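Long-range contact in citryl-spermidine/3,4-dihydroxybenzoyl-citryl-spermidine:spermidine ligase (Bacillus anthracis, PDB 3TO3), which catalyses the ATP-dependent condensation of spermidine with citryl-spermidine intermediates in the biosynthesis of the siderophore petrobactin: residues Y391-L405 / F515-Y528. Residues are numbered along the deposited sequence; the frame is centred on the assembly and turned at random.
Sequences YAKEKDGTPIIDAWL and FNVGELAFVLADKY
Tyr528 OH donates to Asp402 OD1 (2.6 Å), which accepts through its anti lone pair; OD1 lies at the ring edge, and ring and carboxylate are nearly coplanar (17° apart). With CG anti to the backbone N (chi1 -178°), Asp402 swings its carboxylate onto the phenol. At the other end, Tyr391 OH donates to Asn516 OD1 at 2.9 Å, tilted from the amide's carbonyl plane. The same hydroxyl accepts from a water that also donates to Phe515 O, and it is hydrogen-bonded to N6 of the bound ATP. Asn516 ND2 is held by Ser438 O, so this second-shell amide probably helps to orient the ATP-binding phenol. In this IucA/IucC-family synthetase, the contact lays the loop leading into helix 402-408 along the C-terminal part of helix 502-528, from the adenine pocket outward. Glu519 CB sits over the Tyr391 ring face, 3.6 Å from its centroid, a CH-pi contact; the bent chain carries its carboxylate off to Arg80. Val523 fills the middle, CG2 against Tyr391 CB and CG1 3.9 Å from Pro399 CG. Pro399 CG also meets Lys527 CG at 3.7 Å. Ile401 CD1 touches Leu520 CD1 at 3.7 Å, while Leu405 CD1 touches both Leu524 CD2 and CE2 of the Tyr528 ring.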
ATOM      1  N   TYR B 391       5.521 -28.094 -18.756  1.00 37.30           N
ATOM      2  CA  TYR B 391       6.889 -27.919 -18.267  1.00 40.63           C
ATOM      3  C   TYR B 391       7.051 -27.801 -16.753  1.00 39.46           C
ATOM      4  O   TYR B 391       8.126 -27.490 -16.280  1.00 42.07           O
ATOM      5  CB  TYR B 391       7.658 -26.841 -19.040  1.00 41.19           C
ATOM      6  CG  TYR B 391       6.887 -25.579 -19.346  1.00 40.11           C
ATOM      7  CD1 TYR B 391       6.861 -24.505 -18.437  1.00 34.63           C
ATOM      8  CD2 TYR B 391       6.185 -25.441 -20.546  1.00 46.69           C
ATOM      9  CE1 TYR B 391       6.154 -23.315 -18.716  1.00 36.10           C
ATOM     10  CE2 TYR B 391       5.458 -24.246 -20.834  1.00 42.01           C
ATOM     11  CZ  TYR B 391       5.466 -23.191 -19.923  1.00 43.99           C
ATOM     12  OH  TYR B 391       4.764 -22.021 -20.206  1.00 45.46           O
ATOM     13  N   ALA B 392       5.965 -27.955 -15.999  1.00 37.75           N
ATOM     14  CA  ALA B 392       6.079 -27.992 -14.533  1.00 40.13           C
ATOM     15  C   ALA B 392       6.805 -29.240 -14.046  1.00 37.51           C
ATOM     16  O   ALA B 392       6.842 -30.251 -14.742  1.00 41.89           O
ATOM     17  CB  ALA B 392       4.702 -27.900 -13.863  1.00 36.28           C
ATOM     18  N   LYS B 393       7.348 -29.165 -12.837  1.00 43.52           N
ATOM     19  CA  LYS B 393       7.983 -30.315 -12.194  1.00 49.66           C
ATOM     20  C   LYS B 393       7.406 -30.551 -10.804  1.00 52.68           C
ATOM     21  O   LYS B 393       6.820 -29.645 -10.206  1.00 55.79           O
ATOM     22  CB  LYS B 393       9.486 -30.093 -12.070  1.00 49.94           C
ATOM     23  CG  LYS B 393      10.207 -29.979 -13.376  1.00 52.49           C
ATOM     24  CD  LYS B 393      11.550 -29.345 -13.135  1.00 61.14           C
ATOM     25  CE  LYS B 393      11.996 -28.533 -14.333  1.00 68.96           C
ATOM     26  NZ  LYS B 393      13.492 -28.407 -14.357  1.00 75.11           N
ATOM     27  N   GLU B 394       7.566 -31.777 -10.308  1.00 48.45           N
ATOM     28  CA  GLU B 394       7.169 -32.160  -8.956  1.00 55.17           C
ATOM     29  C   GLU B 394       8.171 -31.583  -7.965  1.00 58.57           C
ATOM     30  O   GLU B 394       9.296 -31.240  -8.348  1.00 53.00           O
ATOM     31  CB  GLU B 394       7.128 -33.690  -8.804  1.00 61.06           C
ATOM     32  CG  GLU B 394       6.179 -34.422  -9.724  1.00 71.22           C
ATOM     33  CD  GLU B 394       4.707 -34.288  -9.317  1.00 85.49           C
ATOM     34  OE1 GLU B 394       4.348 -33.346  -8.570  1.00 87.01           O
ATOM     35  OE2 GLU B 394       3.903 -35.139  -9.758  1.00 93.87           O
ATOM     36  N   LYS B 395       7.792 -31.509  -6.691  1.00 56.39           N
ATOM     37  CA  LYS B 395       8.709 -30.953  -5.710  1.00 61.61           C
ATOM     38  C   LYS B 395      10.121 -31.525  -5.863  1.00 64.60           C
ATOM     39  O   LYS B 395      11.107 -30.782  -5.727  1.00 66.19           O
ATOM     40  CB  LYS B 395       8.200 -31.160  -4.286  1.00 67.37           C
ATOM     41  CG  LYS B 395       8.957 -30.313  -3.240  1.00 74.46           C
ATOM     42  CD  LYS B 395       8.351 -30.459  -1.836  1.00 80.59           C
ATOM     43  CE  LYS B 395       8.543 -29.207  -0.984  1.00 80.81           C
ATOM     44  NZ  LYS B 395       7.885 -29.356   0.354  1.00 83.22           N
ATOM     45  N   ASP B 396      10.218 -32.826  -6.166  1.00 57.75           N
ATOM     46  CA  ASP B 396      11.521 -33.525  -6.249  1.00 58.53           C
ATOM     47  C   ASP B 396      12.222 -33.378  -7.613  1.00 63.53           C
ATOM     48  O   ASP B 396      13.301 -33.966  -7.834  1.00 62.85           O
ATOM     49  CB  ASP B 396      11.394 -35.021  -5.893  1.00 71.18           C
ATOM     50  CG  ASP B 396      10.645 -35.839  -6.967  1.00 87.75           C
ATOM     51  OD1 ASP B 396      10.355 -35.306  -8.070  1.00 89.15           O
ATOM     52  OD2 ASP B 396      10.345 -37.029  -6.709  1.00 89.54           O
ATOM     53  N   GLY B 397      11.590 -32.630  -8.526  1.00 48.07           N
ATOM     54  CA  GLY B 397      12.188 -32.322  -9.820  1.00 43.73           C
ATOM     55  C   GLY B 397      11.754 -33.147 -11.020  1.00 49.49           C
ATOM     56  O   GLY B 397      12.129 -32.853 -12.142  1.00 54.90           O
ATOM     57  N   THR B 398      10.988 -34.202 -10.798  1.00 54.47           N
ATOM     58  CA  THR B 398      10.491 -35.019 -11.898  1.00 54.67           C
ATOM     59  C   THR B 398       9.467 -34.226 -12.700  1.00 47.90           C
ATOM     60  O   THR B 398       8.479 -33.794 -12.144  1.00 48.77           O
ATOM     61  CB  THR B 398       9.768 -36.259 -11.345  1.00 52.88           C
ATOM     62  OG1 THR B 398      10.633 -36.924 -10.442  1.00 55.40           O
ATOM     63  CG2 THR B 398       9.370 -37.206 -12.454  1.00 53.77           C
ATOM     64  N   PRO B 399       9.687 -34.062 -14.009  1.00 44.94           N
ATOM     65  CA  PRO B 399       8.673 -33.393 -14.824  1.00 42.35           C
ATOM     66  C   PRO B 399       7.327 -34.068 -14.613  1.00 47.22           C
ATOM     67  O   PRO B 399       7.275 -35.297 -14.537  1.00 59.95           O
ATOM     68  CB  PRO B 399       9.169 -33.640 -16.250  1.00 35.30           C
ATOM     69  CG  PRO B 399      10.663 -33.791 -16.088  1.00 42.09           C
ATOM     70  CD  PRO B 399      10.762 -34.619 -14.841  1.00 41.65           C
ATOM     71  N   ILE B 400       6.256 -33.300 -14.508  1.00 39.74           N
ATOM     72  CA  ILE B 400       4.964 -33.926 -14.314  1.00 46.25           C
ATOM     73  C   ILE B 400       4.494 -34.701 -15.565  1.00 49.09           C
ATOM     74  O   ILE B 400       3.643 -35.568 -15.449  1.00 46.11           O
ATOM     75  CB  ILE B 400       3.876 -32.931 -13.855  1.00 54.36           C
ATOM     76  CG1 ILE B 400       3.466 -32.039 -15.005  1.00 55.92           C
ATOM     77  CG2 ILE B 400       4.309 -32.123 -12.628  1.00 47.34           C
ATOM     78  CD1 ILE B 400       1.984 -31.978 -15.137  1.00 66.04           C
ATOM     79  N   ILE B 401       5.079 -34.434 -16.736  1.00 40.17           N
ATOM     80  CA  ILE B 401       4.698 -35.177 -17.931  1.00 40.73           C
ATOM     81  C   ILE B 401       5.445 -36.500 -18.032  1.00 50.02           C
ATOM     82  O   ILE B 401       5.306 -37.226 -19.028  1.00 60.05           O
ATOM     83  CB  ILE B 401       4.835 -34.376 -19.279  1.00 42.53           C
ATOM     84  CG1 ILE B 401       6.274 -33.923 -19.523  1.00 44.21           C
ATOM     85  CG2 ILE B 401       3.871 -33.180 -19.322  1.00 47.85           C
ATOM     86  CD1 ILE B 401       6.470 -33.219 -20.851  1.00 33.78           C
ATOM     87  N   ASP B 402       6.242 -36.813 -17.010  1.00 45.16           N
ATOM     88  CA  ASP B 402       7.143 -37.960 -17.081  1.00 38.86           C
ATOM     89  C   ASP B 402       6.447 -39.260 -17.507  1.00 46.47           C
ATOM     90  O   ASP B 402       6.842 -39.870 -18.507  1.00 51.26           O
ATOM     91  CB  ASP B 402       7.921 -38.128 -15.780  1.00 42.05           C
ATOM     92  CG  ASP B 402       8.914 -39.296 -15.826  1.00 52.94           C
ATOM     93  OD1 ASP B 402      10.018 -39.119 -16.395  1.00 50.49           O
ATOM     94  OD2 ASP B 402       8.596 -40.386 -15.279  1.00 58.43           O
ATOM     95  N   ALA B 403       5.399 -39.671 -16.794  1.00 49.22           N
ATOM     96  CA  ALA B 403       4.693 -40.896 -17.168  1.00 46.22           C
ATOM     97  C   ALA B 403       4.262 -40.853 -18.632  1.00 50.58           C
ATOM     98  O   ALA B 403       4.453 -41.811 -19.351  1.00 58.44           O
ATOM     99  CB  ALA B 403       3.501 -41.168 -16.264  1.00 39.31           C
ATOM    100  N   TRP B 404       3.700 -39.743 -19.090  1.00 45.47           N
ATOM    101  CA  TRP B 404       3.288 -39.670 -20.486  1.00 48.30           C
ATOM    102  C   TRP B 404       4.450 -39.907 -21.444  1.00 47.97           C
ATOM    103  O   TRP B 404       4.301 -40.594 -22.455  1.00 47.15           O
ATOM    104  CB  TRP B 404       2.629 -38.318 -20.813  1.00 41.12           C
ATOM    105  CG  TRP B 404       1.388 -38.072 -20.039  1.00 46.43           C
ATOM    106  CD1 TRP B 404       0.659 -38.992 -19.321  1.00 39.14           C
ATOM    107  CD2 TRP B 404       0.729 -36.814 -19.870  1.00 44.08           C
ATOM    108  NE1 TRP B 404      -0.419 -38.371 -18.735  1.00 46.63           N
ATOM    109  CE2 TRP B 404      -0.398 -37.039 -19.053  1.00 45.40           C
ATOM    110  CE3 TRP B 404       0.979 -35.517 -20.344  1.00 45.39           C
ATOM    111  CZ2 TRP B 404      -1.276 -36.019 -18.702  1.00 52.04           C
ATOM    112  CZ3 TRP B 404       0.116 -34.506 -19.994  1.00 41.38           C
ATOM    113  CH2 TRP B 404      -1.005 -34.760 -19.180  1.00 48.16           C
ATOM    114  N   LEU B 405       5.588 -39.284 -21.165  1.00 48.40           N
ATOM    115  CA  LEU B 405       6.722 -39.450 -22.053  1.00 46.70           C
ATOM    116  C   LEU B 405       7.133 -40.924 -22.127  1.00 53.11           C
ATOM    117  O   LEU B 405       7.449 -41.408 -23.209  1.00 59.34           O
ATOM    118  CB  LEU B 405       7.915 -38.554 -21.679  1.00 32.80           C
ATOM    119  CG  LEU B 405       7.689 -37.039 -21.689  1.00 42.09           C
ATOM    120  CD1 LEU B 405       8.938 -36.284 -21.182  1.00 36.47           C
ATOM    121  CD2 LEU B 405       7.295 -36.594 -23.080  1.00 41.09           C
ATOM    122  N   PHE B 515       8.719 -17.352 -24.622  1.00 48.03           N
ATOM    123  CA  PHE B 515       8.282 -17.359 -23.206  1.00 51.22           C
ATOM    124  C   PHE B 515       7.428 -18.552 -22.797  1.00 53.53           C
ATOM    125  O   PHE B 515       7.039 -18.651 -21.645  1.00 63.20           O
ATOM    126  CB  PHE B 515       7.510 -16.077 -22.820  1.00 47.69           C
ATOM    127  CG  PHE B 515       8.355 -14.844 -22.829  1.00 66.41           C
ATOM    128  CD1 PHE B 515       9.454 -14.733 -21.983  1.00 72.82           C
ATOM    129  CD2 PHE B 515       8.063 -13.785 -23.705  1.00 78.72           C
ATOM    130  CE1 PHE B 515      10.256 -13.588 -22.009  1.00 87.35           C
ATOM    131  CE2 PHE B 515       8.855 -12.629 -23.734  1.00 82.20           C
ATOM    132  CZ  PHE B 515       9.952 -12.529 -22.891  1.00 88.97           C
ATOM    133  N   ASN B 516       7.082 -19.420 -23.738  1.00 49.02           N
ATOM    134  CA  ASN B 516       6.196 -20.505 -23.396  1.00 44.41           C
ATOM    135  C   ASN B 516       6.695 -21.897 -23.855  1.00 46.17           C
ATOM    136  O   ASN B 516       7.247 -22.637 -23.054  1.00 44.29           O
ATOM    137  CB  ASN B 516       4.841 -20.140 -23.982  1.00 45.12           C
ATOM    138  CG  ASN B 516       3.823 -21.201 -23.816  1.00 46.62           C
ATOM    139  OD1 ASN B 516       3.927 -22.040 -22.934  1.00 44.96           O
ATOM    140  ND2 ASN B 516       2.797 -21.166 -24.668  1.00 43.76           N
ATOM    141  N   VAL B 517       6.616 -22.189 -25.151  1.00 49.49           N
ATOM    142  CA  VAL B 517       6.906 -23.528 -25.667  1.00 46.95           C
ATOM    143  C   VAL B 517       8.382 -23.842 -25.495  1.00 43.64           C
ATOM    144  O   VAL B 517       8.765 -24.991 -25.386  1.00 49.42           O
ATOM    145  CB  VAL B 517       6.461 -23.686 -27.160  1.00 40.52           C
ATOM    146  CG1 VAL B 517       7.118 -24.845 -27.810  1.00 40.69           C
ATOM    147  CG2 VAL B 517       4.950 -23.826 -27.283  1.00 41.21           C
ATOM    148  N   GLY B 518       9.197 -22.802 -25.436  1.00 40.30           N
ATOM    149  CA  GLY B 518      10.627 -22.934 -25.264  1.00 40.09           C
ATOM    150  C   GLY B 518      11.004 -23.499 -23.908  1.00 43.20           C
ATOM    151  O   GLY B 518      12.016 -24.172 -23.783  1.00 47.41           O
ATOM    152  N   GLU B 519      10.196 -23.227 -22.888  1.00 39.55           N
ATOM    153  CA  GLU B 519      10.458 -23.752 -21.545  1.00 38.68           C
ATOM    154  C   GLU B 519      10.406 -25.276 -21.552  1.00 39.89           C
ATOM    155  O   GLU B 519      11.178 -25.928 -20.858  1.00 44.68           O
ATOM    156  CB  GLU B 519       9.440 -23.223 -20.541  1.00 36.51           C
ATOM    157  CG  GLU B 519       9.518 -21.713 -20.323  1.00 45.11           C
ATOM    158  CD  GLU B 519      10.751 -21.252 -19.521  1.00 55.04           C
ATOM    159  OE1 GLU B 519      11.053 -20.032 -19.601  1.00 52.47           O
ATOM    160  OE2 GLU B 519      11.401 -22.081 -18.812  1.00 47.98           O
ATOM    161  N   LEU B 520       9.495 -25.843 -22.334  1.00 40.28           N
ATOM    162  CA  LEU B 520       9.446 -27.307 -22.501  1.00 44.43           C
ATOM    163  C   LEU B 520      10.761 -27.863 -23.098  1.00 45.63           C
ATOM    164  O   LEU B 520      11.277 -28.864 -22.626  1.00 47.08           O
ATOM    165  CB  LEU B 520       8.243 -27.725 -23.360  1.00 40.30           C
ATOM    166  CG  LEU B 520       7.972 -29.215 -23.569  1.00 44.15           C
ATOM    167  CD1 LEU B 520       7.704 -29.958 -22.213  1.00 31.81           C
ATOM    168  CD2 LEU B 520       6.818 -29.395 -24.547  1.00 38.96           C
ATOM    169  N   ALA B 521      11.295 -27.208 -24.128  1.00 40.38           N
ATOM    170  CA  ALA B 521      12.563 -27.610 -24.724  1.00 38.26           C
ATOM    171  C   ALA B 521      13.680 -27.648 -23.670  1.00 41.57           C
ATOM    172  O   ALA B 521      14.519 -28.544 -23.664  1.00 48.09           O
ATOM    173  CB  ALA B 521      12.939 -26.670 -25.871  1.00 30.61           C
ATOM    174  N   PHE B 522      13.676 -26.689 -22.762  1.00 35.64           N
ATOM    175  CA  PHE B 522      14.621 -26.728 -21.644  1.00 42.41           C
ATOM    176  C   PHE B 522      14.476 -27.965 -20.740  1.00 42.28           C
ATOM    177  O   PHE B 522      15.464 -28.545 -20.302  1.00 40.78           O
ATOM    178  CB  PHE B 522      14.476 -25.472 -20.780  1.00 45.93           C
ATOM    179  CG  PHE B 522      14.939 -24.218 -21.451  1.00 51.51           C
ATOM    180  CD1 PHE B 522      16.016 -24.235 -22.307  1.00 54.61           C
ATOM    181  CD2 PHE B 522      14.287 -23.020 -21.223  1.00 55.09           C
ATOM    182  CE1 PHE B 522      16.434 -23.075 -22.916  1.00 62.13           C
ATOM    183  CE2 PHE B 522      14.688 -21.874 -21.836  1.00 54.24           C
ATOM    184  CZ  PHE B 522      15.763 -21.898 -22.683  1.00 59.04           C
ATOM    185  N   VAL B 523      13.234 -28.330 -20.435  1.00 46.22           N
ATOM    186  CA  VAL B 523      12.948 -29.461 -19.584  1.00 43.57           C
ATOM    187  C   VAL B 523      13.373 -30.753 -20.276  1.00 41.92           C
ATOM    188  O   VAL B 523      14.027 -31.598 -19.686  1.00 40.80           O
ATOM    189  CB  VAL B 523      11.468 -29.513 -19.192  1.00 43.67           C
ATOM    190  CG1 VAL B 523      11.139 -30.856 -18.600  1.00 40.69           C
ATOM    191  CG2 VAL B 523      11.156 -28.424 -18.184  1.00 41.65           C
ATOM    192  N   LEU B 524      13.068 -30.863 -21.558  1.00 44.97           N
ATOM    193  CA  LEU B 524      13.420 -32.058 -22.286  1.00 41.59           C
ATOM    194  C   LEU B 524      14.941 -32.222 -22.342  1.00 42.40           C
ATOM    195  O   LEU B 524      15.445 -33.317 -22.082  1.00 42.24           O
ATOM    196  CB  LEU B 524      12.773 -32.070 -23.677  1.00 37.22           C
ATOM    197  CG  LEU B 524      11.241 -32.139 -23.678  1.00 42.16           C
ATOM    198  CD1 LEU B 524      10.741 -32.245 -25.102  1.00 37.10           C
ATOM    199  CD2 LEU B 524      10.667 -33.301 -22.809  1.00 38.32           C
ATOM    200  N   ALA B 525      15.664 -31.144 -22.668  1.00 41.70           N
ATOM    201  CA  ALA B 525      17.140 -31.186 -22.676  1.00 47.90           C
ATOM    202  C   ALA B 525      17.755 -31.558 -21.315  1.00 53.82           C
ATOM    203  O   ALA B 525      18.643 -32.418 -21.225  1.00 49.79           O
ATOM    204  CB  ALA B 525      17.744 -29.863 -23.158  1.00 35.04           C
ATOM    205  N   ASP B 526      17.314 -30.898 -20.253  1.00 48.42           N
ATOM    206  CA  ASP B 526      18.018 -31.108 -19.000  1.00 49.57           C
ATOM    207  C   ASP B 526      17.616 -32.381 -18.265  1.00 47.50           C
ATOM    208  O   ASP B 526      18.414 -32.952 -17.559  1.00 49.83           O
ATOM    209  CB  ASP B 526      17.972 -29.850 -18.133  1.00 58.00           C
ATOM    210  CG  ASP B 526      18.592 -28.627 -18.853  1.00 64.55           C
ATOM    211  OD1 ASP B 526      19.758 -28.706 -19.322  1.00 64.85           O
ATOM    212  OD2 ASP B 526      17.893 -27.602 -18.979  1.00 63.52           O
ATOM    213  N   LYS B 527      16.360 -32.773 -18.382  1.00 52.99           N
ATOM    214  CA  LYS B 527      15.883 -34.022 -17.811  1.00 50.37           C
ATOM    215  C   LYS B 527      16.063 -35.309 -18.626  1.00 52.17           C
ATOM    216  O   LYS B 527      16.229 -36.394 -18.069  1.00 54.24           O
ATOM    217  CB  LYS B 527      14.425 -33.869 -17.377  1.00 58.13           C
ATOM    218  CG  LYS B 527      14.220 -32.699 -16.398  1.00 52.81           C
ATOM    219  CD  LYS B 527      15.074 -32.895 -15.159  1.00 50.22           C
ATOM    220  CE  LYS B 527      14.458 -32.134 -14.004  1.00 59.62           C
ATOM    221  NZ  LYS B 527      15.235 -32.210 -12.725  1.00 69.38           N
ATOM    222  N   TYR B 528      15.786 -35.215 -19.907  1.00 48.62           N
ATOM    223  CA  TYR B 528      15.905 -36.342 -20.810  1.00 55.04           C
ATOM    224  C   TYR B 528      17.061 -36.368 -21.800  1.00 57.16           C
ATOM    225  O   TYR B 528      17.146 -37.287 -22.613  1.00 55.83           O
ATOM    226  CB  TYR B 528      14.551 -36.644 -21.455  1.00 52.39           C
ATOM    227  CG  TYR B 528      13.419 -36.675 -20.431  1.00 47.70           C
ATOM    228  CD1 TYR B 528      13.228 -37.776 -19.623  1.00 51.90           C
ATOM    229  CD2 TYR B 528      12.582 -35.590 -20.243  1.00 41.83           C
ATOM    230  CE1 TYR B 528      12.208 -37.818 -18.675  1.00 59.49           C
ATOM    231  CE2 TYR B 528      11.548 -35.618 -19.288  1.00 48.05           C
ATOM    232  CZ  TYR B 528      11.374 -36.744 -18.516  1.00 57.34           C
ATOM    233  OH  TYR B 528      10.380 -36.824 -17.568  1.00 59.13           O
TER
HETATM  234  O   HOH W   1       6.179 -19.571 -18.964  1.00 76.72           O